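BtGH115A (PDB 5BY3) is a family GH115 4-O-methyl-alpha-glucuronidase of Bacteroides thetaiotaomicron with specificity for decorated arabinogalactans. Local coordinates at residues R491-I495 and R496-F500; Q552-Y555 and F556-K560. All coordinates share one frame; numbering follows the deposited sequence.

Contact 1. Residues R491-I495 and R496-F500; sequences RLAHI and RKPEF
Arg-496 N donates to Leu-492 O at 3.2 Å, with an N-H...O angle of 152°. Arg-529 of helix 523-543 also donates to this oxygen. The next amide, Lys-497 N, comes near Ala-493 O but at too poor an angle for a hydrogen bond. The helical series stops here, where Arg-496 leaves helical phi/psi. Along the Arg-496 side chain, CB is next to Ile-495 O through the peptide link. CG (4.0 Å) and CD (3.8 Å) pass the same oxygen. CG sits anti to the backbone N (chi1 -162°), and the chain bends at chi2, which carries it on toward Phe-500. The guanidinium then grips Phe-500 O side-on with two nitrogens, the oxygen lying in its plane. NE donates at 2.9 Å, from above the carbonyl plane. NH2 donates at 3.3 Å, in that plane and on a lone pair. With an alanine in its place, Phe-500 O would be stripped of both donors, and the loop end is likely to be freer to move. Lys-497 CB lies over one face of the Phe-500 ring, offset toward the rim. Lys-497 NZ donates to a water at 2.6 Å, which in turn makes a weak bond to Ala-493 O. Ala-493 CB meets Pro-498 CD at 4.4 Å. This is the C-terminus of helix 476-495 followed by a type I beta turn at 497-500, with Arg-496 bound to the turn's last carbonyl.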
ATOM      1  N   ARG A 491       4.697  13.284  -7.465  1.00 33.68           N
ATOM      2  CA  ARG A 491       4.439  13.499  -8.868  1.00 39.67           C
ATOM      3  C   ARG A 491       5.700  13.206  -9.697  1.00 40.03           C
ATOM      4  O   ARG A 491       5.629  12.553 -10.760  1.00 37.67           O
ATOM      5  CB  ARG A 491       3.909  14.922  -9.071  1.00 41.84           C
ATOM      6  CG  ARG A 491       3.873  15.386 -10.501  1.00 42.12           C
ATOM      7  CD  ARG A 491       4.076  16.895 -10.579  1.00 41.39           C
ATOM      8  NE  ARG A 491       4.603  17.094 -11.897  1.00 49.29           N
ATOM      9  CZ  ARG A 491       5.682  17.775 -12.203  1.00 45.96           C
ATOM     10  NH1 ARG A 491       6.352  18.430 -11.288  1.00 41.22           N
ATOM     11  NH2 ARG A 491       6.066  17.811 -13.468  1.00 59.09           N
ATOM     12  N   LEU A 492       6.852  13.633  -9.178  1.00 35.61           N
ATOM     13  CA  LEU A 492       8.102  13.392  -9.858  1.00 32.18           C
ATOM     14  C   LEU A 492       8.555  11.914  -9.751  1.00 34.00           C
ATOM     15  O   LEU A 492       9.211  11.396 -10.685  1.00 31.48           O
ATOM     16  CB  LEU A 492       9.168  14.334  -9.328  1.00 30.39           C
ATOM     17  CG  LEU A 492       9.071  15.837  -9.633  1.00 32.67           C
ATOM     18  CD1 LEU A 492       9.812  16.554  -8.532  1.00 33.51           C
ATOM     19  CD2 LEU A 492       9.631  16.274 -10.993  1.00 30.89           C
ATOM     20  N   ALA A 493       8.211  11.267  -8.625  1.00 31.17           N
ATOM     21  CA  ALA A 493       8.446   9.830  -8.415  1.00 32.01           C
ATOM     22  C   ALA A 493       7.544   8.982  -9.330  1.00 34.63           C
ATOM     23  O   ALA A 493       7.989   7.965  -9.826  1.00 35.78           O
ATOM     24  CB  ALA A 493       8.240   9.447  -6.982  1.00 30.46           C
ATOM     25  N   HIS A 494       6.324   9.449  -9.607  1.00 34.46           N
ATOM     26  CA  HIS A 494       5.385   8.799 -10.527  1.00 33.85           C
ATOM     27  C   HIS A 494       5.999   8.790 -11.924  1.00 35.20           C
ATOM     28  O   HIS A 494       5.905   7.812 -12.667  1.00 38.72           O
ATOM     29  CB  HIS A 494       4.067   9.581 -10.496  1.00 34.80           C
ATOM     30  CG  HIS A 494       2.950   8.999 -11.310  1.00 36.33           C
ATOM     31  ND1 HIS A 494       2.133   7.989 -10.842  1.00 36.73           N
ATOM     32  CD2 HIS A 494       2.450   9.349 -12.525  1.00 38.92           C
ATOM     33  CE1 HIS A 494       1.204   7.716 -11.751  1.00 35.97           C
ATOM     34  NE2 HIS A 494       1.363   8.535 -12.777  1.00 33.77           N
ATOM     35  N   ILE A 495       6.655   9.880 -12.268  1.00 36.64           N
ATOM     36  CA  ILE A 495       7.314  10.022 -13.553  1.00 34.71           C
ATOM     37  C   ILE A 495       8.460   9.018 -13.664  1.00 36.29           C
ATOM     38  O   ILE A 495       8.647   8.375 -14.686  1.00 40.07           O
ATOM     39  CB  ILE A 495       7.748  11.493 -13.741  1.00 33.18           C
ATOM     40  CG1 ILE A 495       6.461  12.325 -13.990  1.00 34.78           C
ATOM     41  CG2 ILE A 495       8.742  11.662 -14.888  1.00 31.28           C
ATOM     42  CD1 ILE A 495       6.609  13.827 -14.050  1.00 29.35           C
ATOM     43  N   ARG A 496       9.199   8.865 -12.582  1.00 40.51           N
ATOM     44  CA  ARG A 496      10.249   7.891 -12.507  1.00 39.30           C
ATOM     45  C   ARG A 496      10.679   7.862 -11.063  1.00 38.94           C
ATOM     46  O   ARG A 496      11.119   8.868 -10.513  1.00 38.56           O
ATOM     47  CB  ARG A 496      11.401   8.282 -13.401  1.00 39.58           C
ATOM     48  CG  ARG A 496      12.298   7.105 -13.688  1.00 47.50           C
ATOM     49  CD  ARG A 496      11.936   6.468 -15.015  1.00 55.07           C
ATOM     50  NE  ARG A 496      12.764   5.280 -15.245  1.00 59.32           N
ATOM     51  CZ  ARG A 496      12.651   4.462 -16.291  1.00 53.91           C
ATOM     52  NH1 ARG A 496      11.723   4.692 -17.223  1.00 43.60           N
ATOM     53  NH2 ARG A 496      13.453   3.399 -16.376  1.00 45.14           N
ATOM     54  N   LYS A 497      10.470   6.712 -10.443  1.00 40.07           N
ATOM     55  CA  LYS A 497      10.890   6.433  -9.080  1.00 38.96           C
ATOM     56  C   LYS A 497      12.407   6.575  -8.930  1.00 38.72           C
ATOM     57  O   LYS A 497      13.151   6.365  -9.895  1.00 41.39           O
ATOM     58  CB  LYS A 497      10.473   5.021  -8.718  1.00 38.91           C
ATOM     59  CG  LYS A 497       8.975   4.851  -8.511  1.00 40.63           C
ATOM     60  CD  LYS A 497       8.576   3.504  -7.915  1.00 35.32           C
ATOM     61  CE  LYS A 497       7.332   3.592  -7.010  1.00 43.75           C
ATOM     62  NZ  LYS A 497       6.010   3.826  -7.674  1.00 41.75           N
ATOM     63  N   PRO A 498      12.876   6.939  -7.729  1.00 38.33           N
ATOM     64  CA  PRO A 498      14.323   6.936  -7.473  1.00 39.81           C
ATOM     65  C   PRO A 498      15.049   5.680  -7.946  1.00 39.54           C
ATOM     66  O   PRO A 498      16.041   5.796  -8.658  1.00 43.48           O
ATOM     67  CB  PRO A 498      14.395   7.046  -5.967  1.00 35.54           C
ATOM     68  CG  PRO A 498      13.239   7.951  -5.666  1.00 36.31           C
ATOM     69  CD  PRO A 498      12.136   7.507  -6.581  1.00 37.81           C
ATOM     70  N   GLU A 499      14.523   4.516  -7.579  1.00 37.27           N
ATOM     71  CA  GLU A 499      15.061   3.224  -7.935  1.00 33.36           C
ATOM     72  C   GLU A 499      15.058   2.937  -9.419  1.00 32.16           C
ATOM     73  O   GLU A 499      15.888   2.162  -9.843  1.00 39.48           O
ATOM     74  CB  GLU A 499      14.308   2.109  -7.196  1.00 36.30           C
ATOM     75  CG  GLU A 499      14.408   2.173  -5.682  1.00 36.20           C
ATOM     76  CD  GLU A 499      13.256   2.932  -5.049  1.00 38.00           C
ATOM     77  OE1 GLU A 499      12.711   3.787  -5.763  1.00 35.42           O
ATOM     78  OE2 GLU A 499      12.900   2.698  -3.838  1.00 40.02           O
ATOM     79  N   PHE A 500      14.178   3.568 -10.213  1.00 32.92           N
ATOM     80  CA  PHE A 500      14.181   3.450 -11.703  1.00 30.47           C
ATOM     81  C   PHE A 500      15.103   4.438 -12.484  1.00 32.62           C
ATOM     82  O   PHE A 500      15.136   4.421 -13.731  1.00 32.72           O
ATOM     83  CB  PHE A 500      12.759   3.529 -12.319  1.00 29.65           C
ATOM     84  CG  PHE A 500      11.696   2.720 -11.616  1.00 28.40           C
ATOM     85  CD1 PHE A 500      12.003   1.645 -10.766  1.00 27.95           C
ATOM     86  CD2 PHE A 500      10.331   3.034 -11.845  1.00 29.47           C
ATOM     87  CE1 PHE A 500      10.971   0.940 -10.101  1.00 30.91           C
ATOM     88  CE2 PHE A 500       9.301   2.311 -11.225  1.00 27.66           C
ATOM     89  CZ  PHE A 500       9.617   1.255 -10.344  1.00 27.25           C
TER
HETATM   90  O   HOH W   1       6.327   6.337  -8.338  1.00 34.79           O

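Contact 2. Residues Q552-Y555 and F556-K560; sequences QSAY and FELVK
The ring of Tyr-555 meets Val-559 and Lys-560 obliquely, four and five residues further along the helix. Val-559 CB comes to 3.6 Å from Tyr-555 CE1, and Val-559 CG1 reaches the same CE1 and CZ. Lys-560 CB lies 4.1 Å from Tyr-555 CE2. The ring is thrown forward along the helix because CG is anti to the backbone N (chi1 -172°). Its OH is hydrogen-bonded to Val-540 O, and Cys-478 of helix 476-495 also touches the Tyr-555 side chain. The Phe-556 ring packs edge-to-face with His-602.

The backbone turn at 556-560 is wider than an alpha-turn. Tyr-555 O accepts from two amides: Val-559 N at 3.0 Å and Lys-560 N at 2.9 Å. The second bond is the straighter, at 172° against 152°. Before this turn the pairs are ordinary i+4 ones, as in Glu-557 N to Ser-553 O at 2.9 Å. Ala-554 CB touches Leu-558 CD1 at 3.9 Å. The Glu-557 chain runs past Ser-553 O, and its OE1 forms a salt bridge with Lys-438. The bifurcated carbonyl marks a pi-type turn, a local bulge in the alpha-helix 552-580.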
ATOM      1  N   GLN A 552      10.981  16.543  15.597  1.00 53.68           N
ATOM      2  CA  GLN A 552      12.141  16.721  14.699  1.00 50.69           C
ATOM      3  C   GLN A 552      12.551  15.417  14.070  1.00 49.15           C
ATOM      4  O   GLN A 552      12.949  15.380  12.898  1.00 51.35           O
ATOM      5  CB  GLN A 552      13.368  17.323  15.423  1.00 57.36           C
ATOM      6  CG  GLN A 552      13.224  18.766  15.909  1.00 59.56           C
ATOM      7  CD  GLN A 552      13.305  19.798  14.788  1.00 68.59           C
ATOM      8  OE1 GLN A 552      13.919  19.558  13.713  1.00 62.01           O
ATOM      9  NE2 GLN A 552      12.672  20.964  15.026  1.00 63.58           N
ATOM     10  N   SER A 553      12.489  14.349  14.853  1.00 42.99           N
ATOM     11  CA  SER A 553      12.690  13.008  14.312  1.00 43.63           C
ATOM     12  C   SER A 553      11.597  12.606  13.292  1.00 42.13           C
ATOM     13  O   SER A 553      11.913  12.094  12.232  1.00 46.22           O
ATOM     14  CB  SER A 553      12.811  11.994  15.450  1.00 48.26           C
ATOM     15  OG  SER A 553      13.932  12.297  16.275  1.00 58.17           O
ATOM     16  N   ALA A 554      10.331  12.879  13.580  1.00 37.05           N
ATOM     17  CA  ALA A 554       9.268  12.588  12.614  1.00 40.34           C
ATOM     18  C   ALA A 554       9.502  13.368  11.338  1.00 42.33           C
ATOM     19  O   ALA A 554       9.229  12.893  10.211  1.00 40.20           O
ATOM     20  CB  ALA A 554       7.897  12.917  13.186  1.00 36.98           C
ATOM     21  N   TYR A 555      10.047  14.561  11.493  1.00 40.66           N
ATOM     22  CA  TYR A 555      10.312  15.339  10.299  1.00 41.94           C
ATOM     23  C   TYR A 555      11.416  14.671   9.463  1.00 37.36           C
ATOM     24  O   TYR A 555      11.303  14.594   8.247  1.00 41.12           O
ATOM     25  CB  TYR A 555      10.649  16.790  10.647  1.00 43.22           C
ATOM     26  CG  TYR A 555      10.748  17.702   9.442  1.00 40.81           C
ATOM     27  CD1 TYR A 555       9.597  18.100   8.736  1.00 41.02           C
ATOM     28  CD2 TYR A 555      11.983  18.152   8.999  1.00 38.53           C
ATOM     29  CE1 TYR A 555       9.687  18.936   7.631  1.00 39.12           C
ATOM     30  CE2 TYR A 555      12.080  18.998   7.908  1.00 39.24           C
ATOM     31  CZ  TYR A 555      10.946  19.375   7.229  1.00 38.79           C
ATOM     32  OH  TYR A 555      11.070  20.199   6.159  1.00 41.75           O
ATOM     33  N   PHE A 556      12.458  14.159  10.095  1.00 33.27           N
ATOM     34  CA  PHE A 556      13.521  13.595   9.287  1.00 39.00           C
ATOM     35  C   PHE A 556      12.991  12.336   8.584  1.00 38.83           C
ATOM     36  O   PHE A 556      13.184  12.140   7.387  1.00 36.89           O
ATOM     37  CB  PHE A 556      14.799  13.309  10.101  1.00 36.59           C
ATOM     38  CG  PHE A 556      15.983  12.952   9.235  1.00 40.30           C
ATOM     39  CD1 PHE A 556      16.833  13.946   8.747  1.00 39.22           C
ATOM     40  CD2 PHE A 556      16.225  11.614   8.866  1.00 41.62           C
ATOM     41  CE1 PHE A 556      17.904  13.611   7.903  1.00 43.81           C
ATOM     42  CE2 PHE A 556      17.292  11.272   8.044  1.00 39.51           C
ATOM     43  CZ  PHE A 556      18.141  12.269   7.568  1.00 43.19           C
ATOM     44  N   GLU A 557      12.295  11.527   9.366  1.00 38.42           N
ATOM     45  CA  GLU A 557      11.668  10.284   8.931  1.00 41.57           C
ATOM     46  C   GLU A 557      10.634  10.427   7.823  1.00 41.40           C
ATOM     47  O   GLU A 557      10.701   9.684   6.846  1.00 43.84           O
ATOM     48  CB  GLU A 557      11.052   9.572  10.140  1.00 38.43           C
ATOM     49  CG  GLU A 557      12.100   8.924  11.006  1.00 35.67           C
ATOM     50  CD  GLU A 557      11.562   8.489  12.331  1.00 41.15           C
ATOM     51  OE1 GLU A 557      10.600   7.695  12.348  1.00 40.95           O
ATOM     52  OE2 GLU A 557      12.133   8.926  13.357  1.00 42.12           O
ATOM     53  N   LEU A 558       9.741  11.410   7.953  1.00 38.70           N
ATOM     54  CA  LEU A 558       8.565  11.521   7.078  1.00 37.35           C
ATOM     55  C   LEU A 558       8.684  12.534   5.944  1.00 37.89           C
ATOM     56  O   LEU A 558       8.034  12.387   4.917  1.00 42.25           O
ATOM     57  CB  LEU A 558       7.325  11.802   7.923  1.00 37.84           C
ATOM     58  CG  LEU A 558       7.091  10.780   9.076  1.00 37.43           C
ATOM     59  CD1 LEU A 558       6.087  11.300  10.078  1.00 30.04           C
ATOM     60  CD2 LEU A 558       6.643   9.421   8.591  1.00 34.65           C
ATOM     61  N   VAL A 559       9.511  13.555   6.115  1.00 37.34           N
ATOM     62  CA  VAL A 559       9.693  14.584   5.089  1.00 40.47           C
ATOM     63  C   VAL A 559      11.140  14.652   4.609  1.00 39.90           C
ATOM     64  O   VAL A 559      11.397  14.448   3.436  1.00 45.77           O
ATOM     65  CB  VAL A 559       9.169  15.983   5.557  1.00 41.41           C
ATOM     66  CG1 VAL A 559       9.248  16.995   4.443  1.00 39.09           C
ATOM     67  CG2 VAL A 559       7.719  15.909   5.978  1.00 43.58           C
ATOM     68  N   LYS A 560      12.079  14.919   5.509  1.00 39.60           N
ATOM     69  CA  LYS A 560      13.445  15.271   5.107  1.00 40.10           C
ATOM     70  C   LYS A 560      14.175  14.090   4.454  1.00 40.96           C
ATOM     71  O   LYS A 560      14.697  14.245   3.359  1.00 43.70           O
ATOM     72  CB  LYS A 560      14.231  15.870   6.288  1.00 45.03           C
ATOM     73  CG  LYS A 560      15.498  16.624   5.910  1.00 52.60           C
ATOM     74  CD  LYS A 560      15.961  17.538   7.034  1.00 53.92           C
ATOM     75  CE  LYS A 560      17.142  18.399   6.613  1.00 56.10           C
ATOM     76  NZ  LYS A 560      18.433  17.747   6.956  1.00 58.07           N
TER

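How the contacts relate
Contact 1 ends helix 476-495, and contact 2 lies in the first turns of helix 552-580. Their centres are 20 Å apart, and their nearest atoms are about 11 Å apart, so they do not touch. The two helices nevertheless join them. Tyr-555 and Val-559 of contact 2 pack on Ile-482 of helix 476-495. Further along helix 552-580, Ala-566 and Met-569 meet Pro-498 of contact 1, in the loop that follows helix 476-495. Helix 523-543 touches side chains of both. Neither contact supplies a nickel ligand; the nickel is bound by Leu-404 and Asp-436. The side chain of Lys-497 is about 11 Å from the nickel, and that of Glu-557 about 14 Å.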